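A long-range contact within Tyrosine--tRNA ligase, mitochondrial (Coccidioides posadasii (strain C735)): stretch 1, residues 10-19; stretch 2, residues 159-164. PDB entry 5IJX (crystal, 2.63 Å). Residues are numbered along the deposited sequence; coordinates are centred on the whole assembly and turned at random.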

# COMPACT_ATOMS: atom_id res chain seq x y z
N GLN A 10 35.96 16.23 -13.30
CA GLN A 10 36.65 14.98 -13.62
C GLN A 10 35.65 13.87 -13.89
O GLN A 10 35.74 13.17 -14.91
CB GLN A 10 37.59 14.59 -12.48
CG GLN A 10 38.61 15.66 -12.12
N HIS A 11 34.69 13.69 -12.99
CA HIS A 11 33.71 12.62 -13.14
C HIS A 11 32.93 12.77 -14.44
O HIS A 11 32.72 11.80 -15.17
CB HIS A 11 32.77 12.60 -11.94
CG HIS A 11 31.80 11.46 -11.95
ND1 HIS A 11 30.54 11.55 -12.49
CD2 HIS A 11 31.92 10.19 -11.48
CE1 HIS A 11 29.92 10.39 -12.36
NE2 HIS A 11 30.73 9.55 -11.75
N LEU A 12 32.47 13.99 -14.73
CA LEU A 12 31.71 14.21 -15.96
C LEU A 12 32.56 13.88 -17.19
O LEU A 12 32.07 13.24 -18.13
CB LEU A 12 31.20 15.65 -16.02
CG LEU A 12 30.00 15.93 -15.11
N ARG A 13 33.82 14.32 -17.20
CA ARG A 13 34.71 13.97 -18.30
C ARG A 13 34.79 12.45 -18.47
O ARG A 13 34.56 11.92 -19.57
CB ARG A 13 36.10 14.55 -18.06
CG ARG A 13 37.14 14.15 -19.11
CD ARG A 13 38.50 14.74 -18.81
NE ARG A 13 39.06 14.23 -17.56
CZ ARG A 13 39.78 13.11 -17.47
NH1 ARG A 13 40.04 12.37 -18.54
NH2 ARG A 13 40.25 12.73 -16.29
N ARG A 14 35.13 11.74 -17.40
CA ARG A 14 35.18 10.28 -17.44
C ARG A 14 33.90 9.71 -18.04
O ARG A 14 33.94 8.85 -18.93
CB ARG A 14 35.41 9.72 -16.04
CG ARG A 14 36.74 10.12 -15.40
CD ARG A 14 37.85 9.13 -15.73
NE ARG A 14 38.75 8.95 -14.59
CZ ARG A 14 39.71 8.04 -14.53
NH1 ARG A 14 39.92 7.21 -15.55
NH2 ARG A 14 40.47 7.94 -13.45
N THR A 15 32.75 10.18 -17.56
CA THR A 15 31.47 9.74 -18.10
C THR A 15 31.43 9.92 -19.61
O THR A 15 31.06 9.00 -20.35
CB THR A 15 30.33 10.51 -17.44
OG1 THR A 15 30.32 10.23 -16.03
CG2 THR A 15 28.99 10.12 -18.04
N ALA A 16 31.81 11.10 -20.09
CA ALA A 16 31.81 11.36 -21.52
C ALA A 16 32.68 10.35 -22.26
O ALA A 16 32.27 9.78 -23.27
CB ALA A 16 32.27 12.79 -21.80
N GLU A 17 33.90 10.12 -21.76
CA GLU A 17 34.78 9.14 -22.38
C GLU A 17 34.12 7.77 -22.46
O GLU A 17 34.15 7.11 -23.50
CB GLU A 17 36.10 9.06 -21.61
CG GLU A 17 36.95 10.31 -21.72
CD GLU A 17 38.21 10.24 -20.87
OE1 GLU A 17 38.36 9.27 -20.11
OE2 GLU A 17 39.05 11.16 -20.98
N ALA A 18 33.50 7.34 -21.36
CA ALA A 18 32.78 6.07 -21.37
C ALA A 18 31.73 6.05 -22.47
O ALA A 18 31.60 5.07 -23.21
CB ALA A 18 32.15 5.82 -20.00
N GLU A 19 30.95 7.13 -22.59
CA GLU A 19 29.95 7.21 -23.64
C GLU A 19 30.58 7.09 -25.02
O GLU A 19 30.01 6.47 -25.92
CB GLU A 19 29.16 8.51 -23.53
CG GLU A 19 28.31 8.62 -22.28
CD GLU A 19 27.41 9.84 -22.29
OE1 GLU A 19 27.09 10.33 -23.40
OE2 GLU A 19 27.03 10.32 -21.20
N GLU A 159 37.70 -1.68 -15.83
CA GLU A 159 37.69 -0.28 -16.25
C GLU A 159 37.01 0.57 -15.20
O GLU A 159 36.36 0.07 -14.27
CB GLU A 159 36.96 -0.12 -17.60
CG GLU A 159 37.75 -0.62 -18.79
CD GLU A 159 36.90 -0.69 -20.04
OE1 GLU A 159 37.22 -1.51 -20.94
OE2 GLU A 159 35.90 0.06 -20.13
N TRP A 160 37.17 1.89 -15.34
CA TRP A 160 36.50 2.82 -14.45
C TRP A 160 34.99 2.83 -14.67
O TRP A 160 34.23 3.13 -13.74
CB TRP A 160 37.08 4.22 -14.65
CG TRP A 160 36.41 5.28 -13.84
CD1 TRP A 160 36.77 5.70 -12.59
CD2 TRP A 160 35.27 6.06 -14.22
NE1 TRP A 160 35.92 6.70 -12.17
CE2 TRP A 160 34.99 6.94 -13.15
CE3 TRP A 160 34.46 6.11 -15.36
CZ2 TRP A 160 33.93 7.85 -13.18
CZ3 TRP A 160 33.41 7.01 -15.39
CH2 TRP A 160 33.16 7.87 -14.31
N ALA A 161 34.54 2.50 -15.88
CA ALA A 161 33.12 2.51 -16.20
C ALA A 161 32.37 1.31 -15.63
O ALA A 161 31.14 1.34 -15.59
CB ALA A 161 32.93 2.55 -17.72
N TRP A 162 33.08 0.28 -15.19
CA TRP A 162 32.42 -0.88 -14.60
C TRP A 162 31.66 -0.46 -13.35
O TRP A 162 32.17 0.28 -12.51
CB TRP A 162 33.43 -1.97 -14.26
CG TRP A 162 33.99 -2.67 -15.46
CD1 TRP A 162 33.95 -2.24 -16.76
CD2 TRP A 162 34.66 -3.94 -15.47
NE1 TRP A 162 34.56 -3.16 -17.58
CE2 TRP A 162 35.00 -4.21 -16.81
CE3 TRP A 162 35.01 -4.86 -14.49
CZ2 TRP A 162 35.68 -5.37 -17.19
CZ3 TRP A 162 35.67 -6.01 -14.86
CH2 TRP A 162 36.00 -6.26 -16.20
N ARG A 163 30.43 -0.96 -13.22
CA ARG A 163 29.55 -0.60 -12.11
C ARG A 163 28.99 -1.87 -11.50
O ARG A 163 28.50 -2.75 -12.21
CB ARG A 163 28.42 0.33 -12.58
CG ARG A 163 28.90 1.67 -13.10
CD ARG A 163 29.24 2.63 -11.97
NE ARG A 163 29.47 3.99 -12.46
CZ ARG A 163 30.66 4.48 -12.81
NH1 ARG A 163 31.75 3.74 -12.73
NH2 ARG A 163 30.75 5.73 -13.24
N ARG A 164 29.04 -1.94 -10.17
CA ARG A 164 28.59 -3.10 -9.42
C ARG A 164 27.86 -2.59 -8.19
O ARG A 164 28.27 -1.58 -7.60
CB ARG A 164 29.77 -3.98 -9.01
CG ARG A 164 29.54 -5.47 -9.12
CD ARG A 164 30.83 -6.21 -8.81
NE ARG A 164 31.22 -6.06 -7.41
CZ ARG A 164 32.46 -6.23 -6.95
NH1 ARG A 164 33.45 -6.54 -7.78
NH2 ARG A 164 32.71 -6.08 -5.65

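A tryptophan laid against a helix can hold two distant parts of a chain together without a single hydrogen bond between them, and the contact between residues 10-19 and 159-164 of this tyrosine--tRNA ligase is a compact example. The first stretch is helical throughout; the second, around W160, has no regular helix or strand. About 280 Å² is buried, both sides summed, and W160 contributes by far the largest share.

Along the helix, the first residue to touch is H11. Its CA-to-CB bond points sideways, but with chi1 in the t rotamer the imidazole comes nearer, and H11 CD2 lies 3.5 Å from W160 CZ2. The two rings form an offset edge-to-face pair, with the edge of W160 toward the face of H11, centroids 5.4 Å apart and planes at 68°. The neighbouring ring atom also approaches R163, with H11 NE2 4.1 Å from R163 NH2, a contact too long to be more than packing. R163 is steadied from its own stretch by a weak hydrogen bond from R163 NH1 to W160 O, at 2.7 Å.

Between H11 and R14, the CA-to-CB bond of L12 points away and that of R13 sideways, the latter residue forming a salt bridge within the helix from R13 NH1 to E17 OE2 (2.9 Å), while the CA-to-CB bond of R14 points toward the other stretch. Its side chain uses its whole length. R14 CB sits 3.4 Å from W160 CH2 and 3.5 Å from the centroid of the six-membered ring, a CH-pi contact over the face. Beyond it, chi1 and chi2, both m, help carry the chain across the indole, so that the guanidinium lies flat on W160, planes at 3°, with R14 CZ 4.5 Å from the centroid of the five-membered ring. Arginine suits this place because it combines an aliphatic base with a flat cation, and both can rest on an aromatic surface.

T15 makes a lighter contact. T15 OG1 stands 4.1 Å from W160 CH2, but its hydrogen bond is spent on the helix itself, T15 OG1 reaching back to H11 O at 3.0 Å.

A18, one turn beyond R14, closes the contact. Here the backbones come nearest, with A18 CA and A161 CA 6.3 Å apart, and the two CA-to-CB bonds each point toward the other stretch, A18 CB to A161 CB at 4.1 Å. Small side chains on both sides permit this close approach, and A161 is buried. The general lesson is that aromatic packing, a cation-pi stack and a small apolar pair can make a contact with no hydrogen bond across it, between residues at least 143 apart in sequence.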